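Phosphoribosylaminoimidazole-succinocarboxamide synthase from Pyrococcus horikoshii catalyses the ATP-dependent joining of L-aspartate to 5-amino-1-(5-phospho-D-ribosyl)imidazole-4-carboxylate, a step of de novo purine biosynthesis. One contact in two of its structures: PDB 4O7Y (chain A, 2.00 Å), residues I169-F174 and C197-A202, and PDB 4O7L (chain B, 2.10 Å), residues I169-F174 and C197-A202. One frame, after least-squares fit of the local backbone (RMSD 0.07 Å); residues are numbered along the deposited sequences.

Structure 1 (4O7Y); sequences IILVDF and CRFWDA. With C5P (cytidine-5'-monophosphate), chain C.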
loop_
_atom_site.group_PDB
_atom_site.type_symbol
_atom_site.label_atom_id
_atom_site.label_comp_id
_atom_site.label_asym_id
_atom_site.label_seq_id
_atom_site.Cartn_x
_atom_site.Cartn_y
_atom_site.Cartn_z
ATOM N N ILE A 169 7.797 19.166 -21.540
ATOM C CA ILE A 169 8.196 18.300 -20.420
ATOM C C ILE A 169 7.034 17.432 -19.960
ATOM O O ILE A 169 5.940 17.935 -19.709
ATOM C CB ILE A 169 8.709 19.144 -19.229
ATOM C CG1 ILE A 169 9.891 20.017 -19.682
ATOM C CG2 ILE A 169 9.055 18.242 -18.030
ATOM C CD1 ILE A 169 10.075 21.307 -18.906
ATOM N N ILE A 170 7.274 16.123 -19.873
ATOM C CA ILE A 170 6.310 15.184 -19.307
ATOM C C ILE A 170 6.522 15.106 -17.791
ATOM O O ILE A 170 7.613 14.779 -17.326
ATOM C CB ILE A 170 6.430 13.772 -19.922
ATOM C CG1 ILE A 170 6.292 13.860 -21.454
ATOM C CG2 ILE A 170 5.326 12.860 -19.390
ATOM C CD1 ILE A 170 6.984 12.730 -22.189
ATOM N N LEU A 171 5.480 15.426 -17.039
ATOM C CA LEU A 171 5.475 15.189 -15.603
ATOM C C LEU A 171 5.190 13.720 -15.352
ATOM O O LEU A 171 4.041 13.266 -15.408
ATOM C CB LEU A 171 4.456 16.086 -14.911
ATOM C CG LEU A 171 4.398 15.919 -13.382
ATOM C CD1 LEU A 171 5.742 16.237 -12.757
ATOM C CD2 LEU A 171 3.293 16.822 -12.845
ATOM N N VAL A 172 6.253 12.958 -15.123
ATOM C CA VAL A 172 6.160 11.503 -15.051
ATOM C C VAL A 172 5.545 11.089 -13.693
ATOM O O VAL A 172 4.589 10.322 -13.638
ATOM C CB VAL A 172 7.554 10.879 -15.301
ATOM C CG1 VAL A 172 7.668 9.469 -14.708
ATOM C CG2 VAL A 172 7.884 10.895 -16.800
ATOM N N ASP A 173 6.083 11.640 -12.603
ATOM C CA ASP A 173 5.525 11.425 -11.250
ATOM C C ASP A 173 6.112 12.492 -10.332
ATOM O O ASP A 173 6.959 13.266 -10.772
ATOM C CB ASP A 173 5.769 9.987 -10.722
ATOM C CG ASP A 173 7.289 9.601 -10.617
ATOM O OD1 ASP A 173 8.156 10.444 -10.318
ATOM O OD2 ASP A 173 7.619 8.429 -10.830
ATOM N N PHE A 174 5.663 12.571 -9.080
ATOM C CA PHE A 174 6.260 13.512 -8.134
ATOM C C PHE A 174 5.780 13.236 -6.724
ATOM O O PHE A 174 4.781 12.553 -6.511
ATOM C CB PHE A 174 5.963 14.988 -8.504
ATOM C CG PHE A 174 4.497 15.333 -8.514
ATOM C CD1 PHE A 174 3.913 15.987 -7.433
ATOM C CD2 PHE A 174 3.693 15.011 -9.607
ATOM C CE1 PHE A 174 2.560 16.302 -7.429
ATOM C CE2 PHE A 174 2.336 15.340 -9.616
ATOM C CZ PHE A 174 1.760 15.983 -8.514
ATOM N N CYS A 197 10.543 15.321 -8.298
ATOM C CA CYS A 197 9.696 15.019 -9.456
ATOM C C CYS A 197 10.484 14.215 -10.470
ATOM O O CYS A 197 11.708 14.278 -10.506
ATOM C CB CYS A 197 9.211 16.294 -10.154
ATOM S SG CYS A 197 8.397 17.543 -9.126
ATOM N N ARG A 198 9.784 13.454 -11.298
ATOM C CA ARG A 198 10.400 12.977 -12.531
ATOM C C ARG A 198 9.900 13.810 -13.691
ATOM O O ARG A 198 8.691 13.944 -13.870
ATOM C CB ARG A 198 10.129 11.500 -12.777
ATOM C CG ARG A 198 11.032 10.587 -11.944
ATOM C CD ARG A 198 10.845 9.125 -12.291
ATOM N NE ARG A 198 11.772 8.318 -11.494
ATOM C CZ ARG A 198 11.465 7.702 -10.360
ATOM N NH1 ARG A 198 10.226 7.719 -9.878
ATOM N NH2 ARG A 198 12.395 7.021 -9.717
ATOM N N PHE A 199 10.853 14.349 -14.462
ATOM C CA PHE A 199 10.624 15.221 -15.615
ATOM C C PHE A 199 11.349 14.611 -16.819
ATOM O O PHE A 199 12.569 14.389 -16.768
ATOM C CB PHE A 199 11.253 16.605 -15.414
ATOM C CG PHE A 199 10.683 17.427 -14.284
ATOM C CD1 PHE A 199 9.299 17.568 -14.088
ATOM C CD2 PHE A 199 11.552 18.136 -13.440
ATOM C CE1 PHE A 199 8.808 18.372 -13.063
ATOM C CE2 PHE A 199 11.051 18.951 -12.422
ATOM C CZ PHE A 199 9.677 19.074 -12.237
ATOM N N TRP A 200 10.600 14.311 -17.874
ATOM C CA TRP A 200 11.159 13.749 -19.111
ATOM C C TRP A 200 10.987 14.701 -20.242
ATOM O O TRP A 200 9.963 15.379 -20.348
ATOM C CB TRP A 200 10.457 12.456 -19.487
ATOM C CG TRP A 200 10.805 11.273 -18.647
ATOM C CD1 TRP A 200 11.631 11.231 -17.505
ATOM C CD2 TRP A 200 10.327 9.906 -18.832
ATOM N NE1 TRP A 200 11.705 9.962 -17.003
ATOM C CE2 TRP A 200 10.928 9.111 -17.753
ATOM C CE3 TRP A 200 9.476 9.279 -19.744
ATOM C CZ2 TRP A 200 10.670 7.760 -17.613
ATOM C CZ3 TRP A 200 9.241 7.904 -19.593
ATOM C CH2 TRP A 200 9.817 7.173 -18.550
ATOM N N ASP A 201 11.987 14.772 -21.117
ATOM C CA ASP A 201 11.815 15.551 -22.332
ATOM C C ASP A 201 10.710 14.899 -23.164
ATOM O O ASP A 201 10.709 13.675 -23.332
ATOM C CB ASP A 201 13.095 15.635 -23.157
ATOM C CG ASP A 201 12.863 16.357 -24.475
ATOM O OD1 ASP A 201 12.594 17.567 -24.445
ATOM O OD2 ASP A 201 12.874 15.697 -25.522
ATOM N N ALA A 202 9.772 15.714 -23.652
ATOM C CA ALA A 202 8.660 15.218 -24.479
ATOM C C ALA A 202 9.153 14.489 -25.735
ATOM O O ALA A 202 8.670 13.400 -26.035
ATOM C CB ALA A 202 7.690 16.334 -24.844
HETATM O O3P C5P C . 8.484 5.640 -5.530
HETATM P P C5P C . 9.634 6.134 -6.414
HETATM O O1P C5P C . 10.995 5.934 -5.816
HETATM O O2P C5P C . 9.491 5.656 -7.842
HETATM O "O5'" C5P C . 9.533 7.708 -6.508
HETATM C "C5'" C5P C . 8.299 8.354 -6.925
HETATM C "C4'" C5P C . 8.505 9.868 -7.093
HETATM O "O4'" C5P C . 8.502 10.457 -5.792
HETATM C "C3'" C5P C . 9.850 10.283 -7.725
HETATM O "O3'" C5P C . 9.672 11.505 -8.451
HETATM C "C2'" C5P C . 10.767 10.554 -6.554
HETATM O "O2'" C5P C . 11.768 11.534 -6.877
HETATM C "C1'" C5P C . 9.775 11.072 -5.520
HETATM N N1 C5P C . 10.186 10.781 -4.139
HETATM C C2 C5P C . 10.725 11.824 -3.317
HETATM N N3 C5P C . 11.102 11.555 -2.038
HETATM C C4 C5P C . 10.959 10.302 -1.546
HETATM C C5 C5P C . 10.452 9.256 -2.332
HETATM C C6 C5P C . 10.058 9.521 -3.643
HETATM O O2 C5P C . 10.846 12.982 -3.764
HETATM N N4 C5P C . 11.335 10.041 -0.271
#
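NH1 of Arg198 is gripped by Asp173 and by the phosphate of cytidine-5'-monophosphate. It lies 2.9 Å from Asp173 OD2 in a salt bridge and 3.0 Å from O2P of the nucleotide. Both acceptors sit at the guanidinium edge, near its plane, with the carboxylate turned 72° against it. The arginine chain runs extended from CG to NE, and NE is held by Asp211. Asp173 also takes a hydrogen bond from the ribose: its OD1 is 2.6 Å from O3'. The contact is buried and joins strands 169-180 and 197-201, antiparallel neighbours in a sheet. This end lines the site where cytidine-5'-monophosphate is bound. Ser99, Arg93 and Arg214 bind the same ligand. Further along, CG2 of Val172 rests over one face of the Trp200 indole in a CH-pi contact, 3.3 Å from CD2. On the sheet's other face, Leu171 CD1 meets Phe199 CE1 at 3.7 Å, and Phe174 CB touches Cys197 SG. Helices 143-165 and 220-232 pack against these apolar groups.

Structure 2 (4O7L); sequences IILVDF and CRFWDA. With PO4 (phosphate ion), chain D.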
loop_
_atom_site.group_PDB
_atom_site.type_symbol
_atom_site.label_atom_id
_atom_site.label_comp_id
_atom_site.label_asym_id
_atom_site.label_seq_id
_atom_site.Cartn_x
_atom_site.Cartn_y
_atom_site.Cartn_z
ATOM N N ILE B 169 7.755 19.226 -21.539
ATOM C CA ILE B 169 8.190 18.381 -20.420
ATOM C C ILE B 169 7.043 17.506 -19.931
ATOM O O ILE B 169 5.958 18.000 -19.662
ATOM C CB ILE B 169 8.783 19.226 -19.270
ATOM C CG1 ILE B 169 10.070 19.915 -19.759
ATOM C CG2 ILE B 169 9.043 18.367 -18.022
ATOM C CD1 ILE B 169 10.473 21.138 -18.954
ATOM N N ILE B 170 7.300 16.206 -19.847
ATOM C CA ILE B 170 6.360 15.245 -19.301
ATOM C C ILE B 170 6.575 15.118 -17.796
ATOM O O ILE B 170 7.680 14.799 -17.330
ATOM C CB ILE B 170 6.539 13.854 -19.940
ATOM C CG1 ILE B 170 6.309 13.925 -21.456
ATOM C CG2 ILE B 170 5.601 12.844 -19.299
ATOM C CD1 ILE B 170 6.994 12.794 -22.212
ATOM N N LEU B 171 5.509 15.374 -17.049
ATOM C CA LEU B 171 5.499 15.130 -15.618
ATOM C C LEU B 171 5.189 13.657 -15.357
ATOM O O LEU B 171 4.039 13.205 -15.414
ATOM C CB LEU B 171 4.515 16.055 -14.917
ATOM C CG LEU B 171 4.452 15.934 -13.391
ATOM C CD1 LEU B 171 5.729 16.446 -12.736
ATOM C CD2 LEU B 171 3.227 16.702 -12.925
ATOM N N VAL B 172 6.236 12.905 -15.083
ATOM C CA VAL B 172 6.118 11.457 -14.973
ATOM C C VAL B 172 5.495 11.045 -13.630
ATOM O O VAL B 172 4.561 10.223 -13.585
ATOM C CB VAL B 172 7.500 10.829 -15.220
ATOM C CG1 VAL B 172 7.568 9.377 -14.755
ATOM C CG2 VAL B 172 7.856 10.991 -16.703
ATOM N N ASP B 173 6.025 11.630 -12.554
ATOM C CA ASP B 173 5.528 11.430 -11.190
ATOM C C ASP B 173 6.159 12.477 -10.285
ATOM O O ASP B 173 7.080 13.178 -10.708
ATOM C CB ASP B 173 5.802 10.000 -10.663
ATOM C CG ASP B 173 7.302 9.655 -10.580
ATOM O OD1 ASP B 173 8.115 10.503 -10.198
ATOM O OD2 ASP B 173 7.668 8.515 -10.891
ATOM N N PHE B 174 5.669 12.587 -9.051
ATOM C CA PHE B 174 6.251 13.540 -8.084
ATOM C C PHE B 174 5.762 13.253 -6.679
ATOM O O PHE B 174 4.721 12.607 -6.481
ATOM C CB PHE B 174 5.934 15.000 -8.458
ATOM C CG PHE B 174 4.460 15.316 -8.482
ATOM C CD1 PHE B 174 3.838 15.898 -7.379
ATOM C CD2 PHE B 174 3.699 15.048 -9.612
ATOM C CE1 PHE B 174 2.481 16.185 -7.393
ATOM C CE2 PHE B 174 2.337 15.334 -9.643
ATOM C CZ PHE B 174 1.721 15.896 -8.527
ATOM N N CYS B 197 10.511 15.318 -8.310
ATOM C CA CYS B 197 9.667 14.987 -9.477
ATOM C C CYS B 197 10.463 14.214 -10.509
ATOM O O CYS B 197 11.692 14.290 -10.543
ATOM C CB CYS B 197 9.166 16.256 -10.180
ATOM S SG CYS B 197 8.447 17.540 -9.131
ATOM N N ARG B 198 9.762 13.488 -11.372
ATOM C CA ARG B 198 10.379 12.991 -12.597
ATOM C C ARG B 198 9.893 13.845 -13.747
ATOM O O ARG B 198 8.680 13.987 -13.975
ATOM C CB ARG B 198 10.121 11.497 -12.847
ATOM C CG ARG B 198 10.888 10.584 -11.889
ATOM C CD ARG B 198 10.926 9.130 -12.345
ATOM N NE ARG B 198 11.808 8.362 -11.465
ATOM C CZ ARG B 198 11.431 7.785 -10.325
ATOM N NH1 ARG B 198 10.173 7.836 -9.916
ATOM N NH2 ARG B 198 12.321 7.136 -9.590
ATOM N N PHE B 199 10.859 14.441 -14.440
ATOM C CA PHE B 199 10.618 15.240 -15.634
ATOM C C PHE B 199 11.315 14.580 -16.828
ATOM O O PHE B 199 12.530 14.360 -16.793
ATOM C CB PHE B 199 11.208 16.635 -15.464
ATOM C CG PHE B 199 10.656 17.429 -14.296
ATOM C CD1 PHE B 199 9.282 17.582 -14.098
ATOM C CD2 PHE B 199 11.533 18.094 -13.428
ATOM C CE1 PHE B 199 8.795 18.354 -13.047
ATOM C CE2 PHE B 199 11.051 18.878 -12.382
ATOM C CZ PHE B 199 9.682 19.005 -12.186
ATOM N N TRP B 200 10.558 14.263 -17.872
ATOM C CA TRP B 200 11.120 13.717 -19.120
ATOM C C TRP B 200 10.986 14.684 -20.260
ATOM O O TRP B 200 9.955 15.342 -20.406
ATOM C CB TRP B 200 10.414 12.425 -19.503
ATOM C CG TRP B 200 10.773 11.224 -18.662
ATOM C CD1 TRP B 200 11.626 11.175 -17.559
ATOM C CD2 TRP B 200 10.279 9.849 -18.821
ATOM N NE1 TRP B 200 11.688 9.909 -17.045
ATOM C CE2 TRP B 200 10.910 9.061 -17.756
ATOM C CE3 TRP B 200 9.399 9.218 -19.697
ATOM C CZ2 TRP B 200 10.655 7.708 -17.591
ATOM C CZ3 TRP B 200 9.164 7.846 -19.537
ATOM C CH2 TRP B 200 9.769 7.111 -18.503
ATOM N N ASP B 201 12.009 14.784 -21.104
ATOM C CA ASP B 201 11.841 15.566 -22.329
ATOM C C ASP B 201 10.757 14.898 -23.168
ATOM O O ASP B 201 10.772 13.673 -23.316
ATOM C CB ASP B 201 13.122 15.653 -23.137
ATOM C CG ASP B 201 12.887 16.282 -24.486
ATOM O OD1 ASP B 201 12.621 17.493 -24.507
ATOM O OD2 ASP B 201 12.902 15.555 -25.502
ATOM N N ALA B 202 9.817 15.698 -23.684
ATOM C CA ALA B 202 8.696 15.180 -24.487
ATOM C C ALA B 202 9.154 14.485 -25.773
ATOM O O ALA B 202 8.630 13.427 -26.127
ATOM C CB ALA B 202 7.680 16.284 -24.797
HETATM P P PO4 D . 9.712 6.055 -6.578
HETATM O O1 PO4 D . 8.662 5.503 -5.627
HETATM O O2 PO4 D . 9.506 5.449 -7.939
HETATM O O3 PO4 D . 9.549 7.548 -6.679
HETATM O O4 PO4 D . 11.099 5.712 -6.121
#
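NH1 of Arg198 is gripped by Asp173 and by a phosphate ion. It lies 2.8 Å from Asp173 OD2 in a salt bridge and 3.2 Å from O2 of the phosphate. Both acceptors sit at the guanidinium edge, near its plane, with the carboxylate turned 79° against it. The arginine chain runs extended from CG to NE, and NE is held by Asp211. Arg93 and Ser99 also bind the phosphate, so the anion is held by two arginines and a hydroxyl. Further along, CG2 of Val172 rests over one face of the Trp200 indole in a CH-pi contact, 3.4 Å from CD2. On the sheet's other face, Leu171 CD1 meets Phe199 CE1 at 3.6 Å, and Phe174 CB touches Cys197 SG. Helices 143-165 and 220-232 pack against these apolar groups.

Comparison
The bound group is the difference: cytidine-5'-monophosphate in structure 1, a phosphate ion at part of the same place in structure 2. The nucleotide touches Asp173(A), Phe174(A), Cys197(A) and Arg198(A), while the phosphate touches Arg198(B). The arginine's link to an anion is kept, with Arg198(A) NH1 on the nucleotide phosphate and Arg198(B) NH1 on the ion. The salt bridge is retained, Asp173(A) OD2 to Arg198(A) NH1 2.9 Å and Asp173(B) OD2 to Arg198(B) NH1 2.8 Å. The side chains of Asp173(A), Phe174(A), Cys197(A) and Arg198(A) and their counterparts keep their place within the error. The CA atoms that can be compared also coincide within the error. With no ribose there, Asp173(B) lacks the hydrogen bond that Asp173(A) OD1 makes with O3' at 2.6 Å. Phe174(B) and Cys197(B) likewise lack the sugar contact of their counterparts, Phe174(A) and Cys197(A).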